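Local atomic coordinates of transcription termination factor NusA (Planctomyces limnophilus, PDB entry 4MTN), a protein that probably takes part in both transcription termination and antitermination, binding the core RNA polymerase and nascent RNA. Residues A[193-198]-A[210-215]; A[7-12]-A[25-30]. All coordinates share one frame; numbering follows the deposited sequence.

Contact 1 of 2, residues A[193-198]-A[210-215]; sequences RIIEIR and VAVSCA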
loop_
_atom_site.group_PDB
_atom_site.type_symbol
_atom_site.label_atom_id
_atom_site.label_comp_id
_atom_site.label_asym_id
_atom_site.label_seq_id
_atom_site.Cartn_x
_atom_site.Cartn_y
_atom_site.Cartn_z
ATOM N N ARG A 193 -1.605 -11.336 -21.239
ATOM C CA ARG A 193 -1.864 -12.321 -20.185
ATOM C C ARG A 193 -0.990 -13.574 -20.280
ATOM O O ARG A 193 -1.085 -14.459 -19.429
ATOM C CB ARG A 193 -3.344 -12.723 -20.174
ATOM C CG ARG A 193 -4.299 -11.565 -19.933
ATOM C CD ARG A 193 -5.731 -12.055 -19.781
ATOM N NE ARG A 193 -5.839 -13.083 -18.749
ATOM C CZ ARG A 193 -5.957 -12.826 -17.450
ATOM N NH1 ARG A 193 -5.985 -11.572 -17.020
ATOM N NH2 ARG A 193 -6.047 -13.823 -16.581
ATOM N N ILE A 194 -0.154 -13.651 -21.312
ATOM C CA ILE A 194 0.767 -14.776 -21.474
ATOM C C ILE A 194 1.697 -14.912 -20.267
ATOM O O ILE A 194 1.875 -16.004 -19.727
ATOM C CB ILE A 194 1.614 -14.631 -22.752
ATOM C CG1 ILE A 194 0.713 -14.554 -23.986
ATOM C CG2 ILE A 194 2.595 -15.788 -22.878
ATOM C CD1 ILE A 194 1.472 -14.501 -25.296
ATOM N N ILE A 195 2.284 -13.794 -19.851
ATOM C CA ILE A 195 3.138 -13.761 -18.667
ATOM C C ILE A 195 2.414 -13.067 -17.516
ATOM O O ILE A 195 1.795 -12.021 -17.708
ATOM C CB ILE A 195 4.475 -13.039 -18.949
ATOM C CG1 ILE A 195 5.206 -13.703 -20.115
ATOM C CG2 ILE A 195 5.357 -13.029 -17.710
ATOM C CD1 ILE A 195 5.548 -15.156 -19.873
ATOM N N GLU A 196 2.485 -13.654 -16.325
ATOM C CA GLU A 196 1.826 -13.082 -15.155
ATOM C C GLU A 196 2.830 -12.596 -14.114
ATOM O O GLU A 196 3.876 -13.211 -13.913
ATOM C CB GLU A 196 0.879 -14.105 -14.522
ATOM C CG GLU A 196 -0.286 -14.505 -15.412
ATOM C CD GLU A 196 -1.185 -15.536 -14.762
ATOM O OE1 GLU A 196 -0.905 -15.929 -13.609
ATOM O OE2 GLU A 196 -2.172 -15.955 -15.402
ATOM N N ILE A 197 2.503 -11.489 -13.452
ATOM C CA ILE A 197 3.341 -10.978 -12.376
ATOM C C ILE A 197 2.832 -11.508 -11.043
ATOM O O ILE A 197 1.762 -11.117 -10.577
ATOM C CB ILE A 197 3.355 -9.439 -12.347
ATOM C CG1 ILE A 197 3.826 -8.884 -13.693
ATOM C CG2 ILE A 197 4.240 -8.934 -11.222
ATOM C CD1 ILE A 197 3.693 -7.384 -13.812
ATOM N N ARG A 198 3.599 -12.410 -10.440
ATOM C CA ARG A 198 3.185 -13.072 -9.209
ATOM C C ARG A 198 3.462 -12.253 -7.949
ATOM O O ARG A 198 2.618 -12.167 -7.057
ATOM C CB ARG A 198 3.868 -14.434 -9.101
ATOM C CG ARG A 198 3.613 -15.331 -10.300
ATOM C CD ARG A 198 2.132 -15.624 -10.459
ATOM N NE ARG A 198 1.612 -16.398 -9.337
ATOM C CZ ARG A 198 1.691 -17.721 -9.243
ATOM N NH1 ARG A 198 2.270 -18.422 -10.210
ATOM N NH2 ARG A 198 1.192 -18.344 -8.184
ATOM N N VAL A 210 11.011 -8.218 -9.398
ATOM C CA VAL A 210 9.788 -8.714 -10.021
ATOM C C VAL A 210 9.831 -10.221 -10.248
ATOM O O VAL A 210 10.713 -10.727 -10.942
ATOM C CB VAL A 210 9.526 -8.029 -11.377
ATOM C CG1 VAL A 210 8.158 -8.428 -11.918
ATOM C CG2 VAL A 210 9.642 -6.518 -11.246
ATOM N N ALA A 211 8.872 -10.935 -9.667
ATOM C CA ALA A 211 8.768 -12.377 -9.865
ATOM C C ALA A 211 7.633 -12.700 -10.833
ATOM O O ALA A 211 6.475 -12.368 -10.577
ATOM C CB ALA A 211 8.556 -13.083 -8.538
ATOM N N VAL A 212 7.971 -13.354 -11.940
ATOM C CA VAL A 212 7.000 -13.645 -12.990
ATOM C C VAL A 212 6.877 -15.144 -13.264
ATOM O O VAL A 212 7.761 -15.925 -12.912
ATOM C CB VAL A 212 7.366 -12.930 -14.305
ATOM C CG1 VAL A 212 7.347 -11.420 -14.113
ATOM C CG2 VAL A 212 8.731 -13.391 -14.800
ATOM N N SER A 213 5.773 -15.536 -13.893
ATOM C CA SER A 213 5.537 -16.936 -14.227
ATOM C C SER A 213 4.681 -17.071 -15.482
ATOM O O SER A 213 4.042 -16.112 -15.916
ATOM C CB SER A 213 4.865 -17.662 -13.061
ATOM O OG SER A 213 3.505 -17.285 -12.945
ATOM N N CYS A 214 4.681 -18.266 -16.064
ATOM C CA CYS A 214 3.876 -18.544 -17.248
ATOM C C CYS A 214 3.158 -19.882 -17.118
ATOM O O CYS A 214 3.695 -20.831 -16.545
ATOM C CB CYS A 214 4.746 -18.537 -18.504
ATOM S SG CYS A 214 3.830 -18.820 -20.035
ATOM N N ALA A 215 1.941 -19.950 -17.653
ATOM C CA ALA A 215 1.144 -21.172 -17.615
ATOM C C ALA A 215 1.829 -22.290 -18.392
ATOM O O ALA A 215 1.835 -23.446 -17.967
ATOM C CB ALA A 215 -0.248 -20.916 -18.168
#
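The side chain of Arg198 folds back over Ser213 on the neighbouring strand. Its CB lies 3.6 Å from Ala211 O, the carbonyl that also accepts the backbone N-H of Arg198. CG, anti to the carbonyl carbon, comes near Ser213 OG; the bend at chi2 (-61°) keeps CD beside the same oxygen, and the second bend, at chi3 (-65°), brings the guanidinium back to it. The guanidinium then presents its edge to the serine: NH1 donates to Ser213 OG over 3.2 Å in a nearly straight bond, with the oxygen in the guanidinium plane. The Arg198 side chain also touches Trp250 and Asp252.

Strands 195-203 and 207-214 form the antiparallel hairpin that starts the three-stranded sheet of the NusA KH region, with 244-249 on the other side of 207-214. Glu196 and Ser213 are a hydrogen-bonded pair, Glu196 N reaching Ser213 O at 2.9 Å and Ser213 N returning to Glu196 O at 3.0 Å. The opposite face is apolar. There Ile195 sets CG2 4.0 Å from Val212 CB and turns CD1 onto Cys214 CB at 3.7 Å, while the side chains of Ile197 and Val210 cross obliquely, meeting CG2 to CG1. Helix 221-226 packs on this face through Pro221, which touches Ile195 and Val212.

Contact 2 of 2, residues A[7-12]-A[25-30]; sequences EVLRIV and IVFEGV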
loop_
_atom_site.group_PDB
_atom_site.type_symbol
_atom_site.label_atom_id
_atom_site.label_comp_id
_atom_site.label_asym_id
_atom_site.label_seq_id
_atom_site.Cartn_x
_atom_site.Cartn_y
_atom_site.Cartn_z
ATOM N N GLU A 7 -38.944 26.597 -14.555
ATOM C CA GLU A 7 -38.122 27.437 -13.691
ATOM C C GLU A 7 -36.899 26.659 -13.219
ATOM O O GLU A 7 -35.844 27.236 -12.955
ATOM C CB GLU A 7 -38.936 27.934 -12.493
ATOM C CG GLU A 7 -38.239 28.998 -11.659
ATOM C CD GLU A 7 -39.010 29.349 -10.401
ATOM O OE1 GLU A 7 -39.704 28.463 -9.860
ATOM O OE2 GLU A 7 -38.924 30.513 -9.954
ATOM N N VAL A 8 -37.054 25.343 -13.121
ATOM C CA VAL A 8 -35.961 24.461 -12.734
ATOM C C VAL A 8 -34.944 24.336 -13.865
ATOM O O VAL A 8 -33.738 24.275 -13.626
ATOM C CB VAL A 8 -36.478 23.059 -12.353
ATOM C CG1 VAL A 8 -35.345 22.197 -11.817
ATOM C CG2 VAL A 8 -37.598 23.170 -11.330
ATOM N N LEU A 9 -35.441 24.305 -15.099
ATOM C CA LEU A 9 -34.582 24.190 -16.274
ATOM C C LEU A 9 -33.667 25.400 -16.422
ATOM O O LEU A 9 -32.552 25.288 -16.934
ATOM C CB LEU A 9 -35.422 24.015 -17.540
ATOM C CG LEU A 9 -36.209 22.711 -17.669
ATOM C CD1 LEU A 9 -36.807 22.591 -19.062
ATOM C CD2 LEU A 9 -35.325 21.514 -17.354
ATOM N N ARG A 10 -34.144 26.557 -15.975
ATOM C CA ARG A 10 -33.354 27.781 -16.017
ATOM C C ARG A 10 -32.165 27.683 -15.069
ATOM O O ARG A 10 -31.086 28.204 -15.352
ATOM C CB ARG A 10 -34.216 28.991 -15.655
ATOM C CG ARG A 10 -35.513 29.092 -16.439
ATOM C CD ARG A 10 -36.405 30.189 -15.882
ATOM N NE ARG A 10 -37.708 30.222 -16.539
ATOM C CZ ARG A 10 -37.985 30.951 -17.615
ATOM N NH1 ARG A 10 -37.048 31.712 -18.161
ATOM N NH2 ARG A 10 -39.201 30.918 -18.146
ATOM N N ILE A 11 -32.375 27.011 -13.943
ATOM C CA ILE A 11 -31.349 26.882 -12.916
ATOM C C ILE A 11 -30.284 25.852 -13.287
ATOM O O ILE A 11 -29.088 26.115 -13.165
ATOM C CB ILE A 11 -31.966 26.491 -11.559
ATOM C CG1 ILE A 11 -33.050 27.493 -11.158
ATOM C CG2 ILE A 11 -30.891 26.408 -10.487
ATOM C CD1 ILE A 11 -33.706 27.184 -9.831
ATOM N N VAL A 12 -30.723 24.683 -13.746
ATOM C CA VAL A 12 -29.801 23.594 -14.058
ATOM C C VAL A 12 -28.888 23.947 -15.230
ATOM O O VAL A 12 -27.771 23.443 -15.325
ATOM C CB VAL A 12 -30.553 22.280 -14.372
ATOM C CG1 VAL A 12 -31.347 21.820 -13.159
ATOM C CG2 VAL A 12 -31.465 22.449 -15.577
ATOM N N ILE A 25 -25.712 15.660 -12.758
ATOM C CA ILE A 25 -25.245 15.905 -11.399
ATOM C C ILE A 25 -26.037 17.051 -10.778
ATOM O O ILE A 25 -26.415 16.998 -9.606
ATOM C CB ILE A 25 -23.739 16.234 -11.366
ATOM C CG1 ILE A 25 -22.921 15.038 -11.859
ATOM C CG2 ILE A 25 -23.306 16.625 -9.964
ATOM C CD1 ILE A 25 -21.424 15.242 -11.767
ATOM N N VAL A 26 -26.298 18.079 -11.579
ATOM C CA VAL A 26 -27.047 19.244 -11.123
ATOM C C VAL A 26 -28.485 18.876 -10.767
ATOM O O VAL A 26 -29.009 19.318 -9.745
ATOM C CB VAL A 26 -27.055 20.359 -12.187
ATOM C CG1 VAL A 26 -27.801 21.580 -11.674
ATOM C CG2 VAL A 26 -25.633 20.726 -12.579
ATOM N N PHE A 27 -29.117 18.064 -11.613
ATOM C CA PHE A 27 -30.476 17.593 -11.358
ATOM C C PHE A 27 -30.565 16.869 -10.020
ATOM O O PHE A 27 -31.484 17.107 -9.238
ATOM C CB PHE A 27 -30.952 16.667 -12.481
ATOM C CG PHE A 27 -31.539 17.391 -13.661
ATOM C CD1 PHE A 27 -32.799 17.961 -13.584
ATOM C CD2 PHE A 27 -30.837 17.490 -14.850
ATOM C CE1 PHE A 27 -33.345 18.624 -14.668
ATOM C CE2 PHE A 27 -31.376 18.152 -15.938
ATOM C CZ PHE A 27 -32.632 18.718 -15.847
ATOM N N GLU A 28 -29.602 15.988 -9.765
ATOM C CA GLU A 28 -29.539 15.261 -8.503
ATOM C C GLU A 28 -29.371 16.217 -7.326
ATOM O O GLU A 28 -29.942 16.005 -6.257
ATOM C CB GLU A 28 -28.393 14.247 -8.523
ATOM C CG GLU A 28 -28.638 13.043 -9.417
ATOM C CD GLU A 28 -27.455 12.096 -9.455
ATOM O OE1 GLU A 28 -26.303 12.577 -9.422
ATOM O OE2 GLU A 28 -27.676 10.867 -9.510
ATOM N N GLY A 29 -28.587 17.270 -7.536
ATOM C CA GLY A 29 -28.361 18.269 -6.509
ATOM C C GLY A 29 -29.616 19.055 -6.186
ATOM O O GLY A 29 -29.943 19.267 -5.018
ATOM N N VAL A 30 -30.322 19.487 -7.227
ATOM C CA VAL A 30 -31.561 20.239 -7.061
ATOM C C VAL A 30 -32.627 19.381 -6.384
ATOM O O VAL A 30 -33.388 19.868 -5.547
ATOM C CB VAL A 30 -32.092 20.756 -8.415
ATOM C CG1 VAL A 30 -33.422 21.473 -8.236
ATOM C CG2 VAL A 30 -31.075 21.681 -9.064
#
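Val12 lays its CG1 methyl over one face of the Phe27 ring, in a CH-pi contact 4.2 Å from the ring centroid and 14° off the normal. Its other methyl, CG2, which sits between the backbone N and the carbonyl carbon, meets the tip of the ring at Phe27 CZ, 3.9 Å away. The two branches of this valine thus share the aromatic group. The CB of Phe27 leaves its helix pointing neither at helix 7-12 nor away from it, but with CG anti to the carbonyl carbon the ring comes in towards that helix. At the ring edge, Leu9 CD2 approaches Phe27 CZ at 4.2 Å. An alanine at Phe27 would probably loosen the packing of the two helices, since the surface beneath Val12 and the edge contact with Leu9 would both be lost.

Val26 brings CG1, anti to its backbone N, close against the other helix, 3.7 Å from Val12 CA, and the backbones come nearest at this pair. One turn later, Val30 divides its methyls between two partners: CG2 meets Val12 CG1 at 4.1 Å, and CG1 meets Val8 CG1 at the same distance. The contact consists of apolar side chains meeting between segments whose axes pass 10.4 Å apart at 125°.

Both helices belong to the NusA N-terminal domain. Ile52 of strand 48-52 touches Val8, Phe27 and Val30, whereas helix 87-105 packs against Val26 through Ile93 and against Ile11 through Met89.

From the N terminus, the chain first closes contact 2, where helix 23-42 returns against helix 7-18 after a short turn, with 12 residues between the two segments. It then completes the N-terminal domain, follows helix 87-105 and passes through the five-stranded sheet of the S1 region before reaching contact 1. There strand 207-214 doubles back on strand 195-203, closing a second local loop of 11 intervening residues. The loops lie in series, neither nesting nor crossing. Contact 2 ties helices of the polypeptide's first domain, contact 1 a hairpin of the KH region; their centres are 50 Å apart, their nearest atoms about 31 Å.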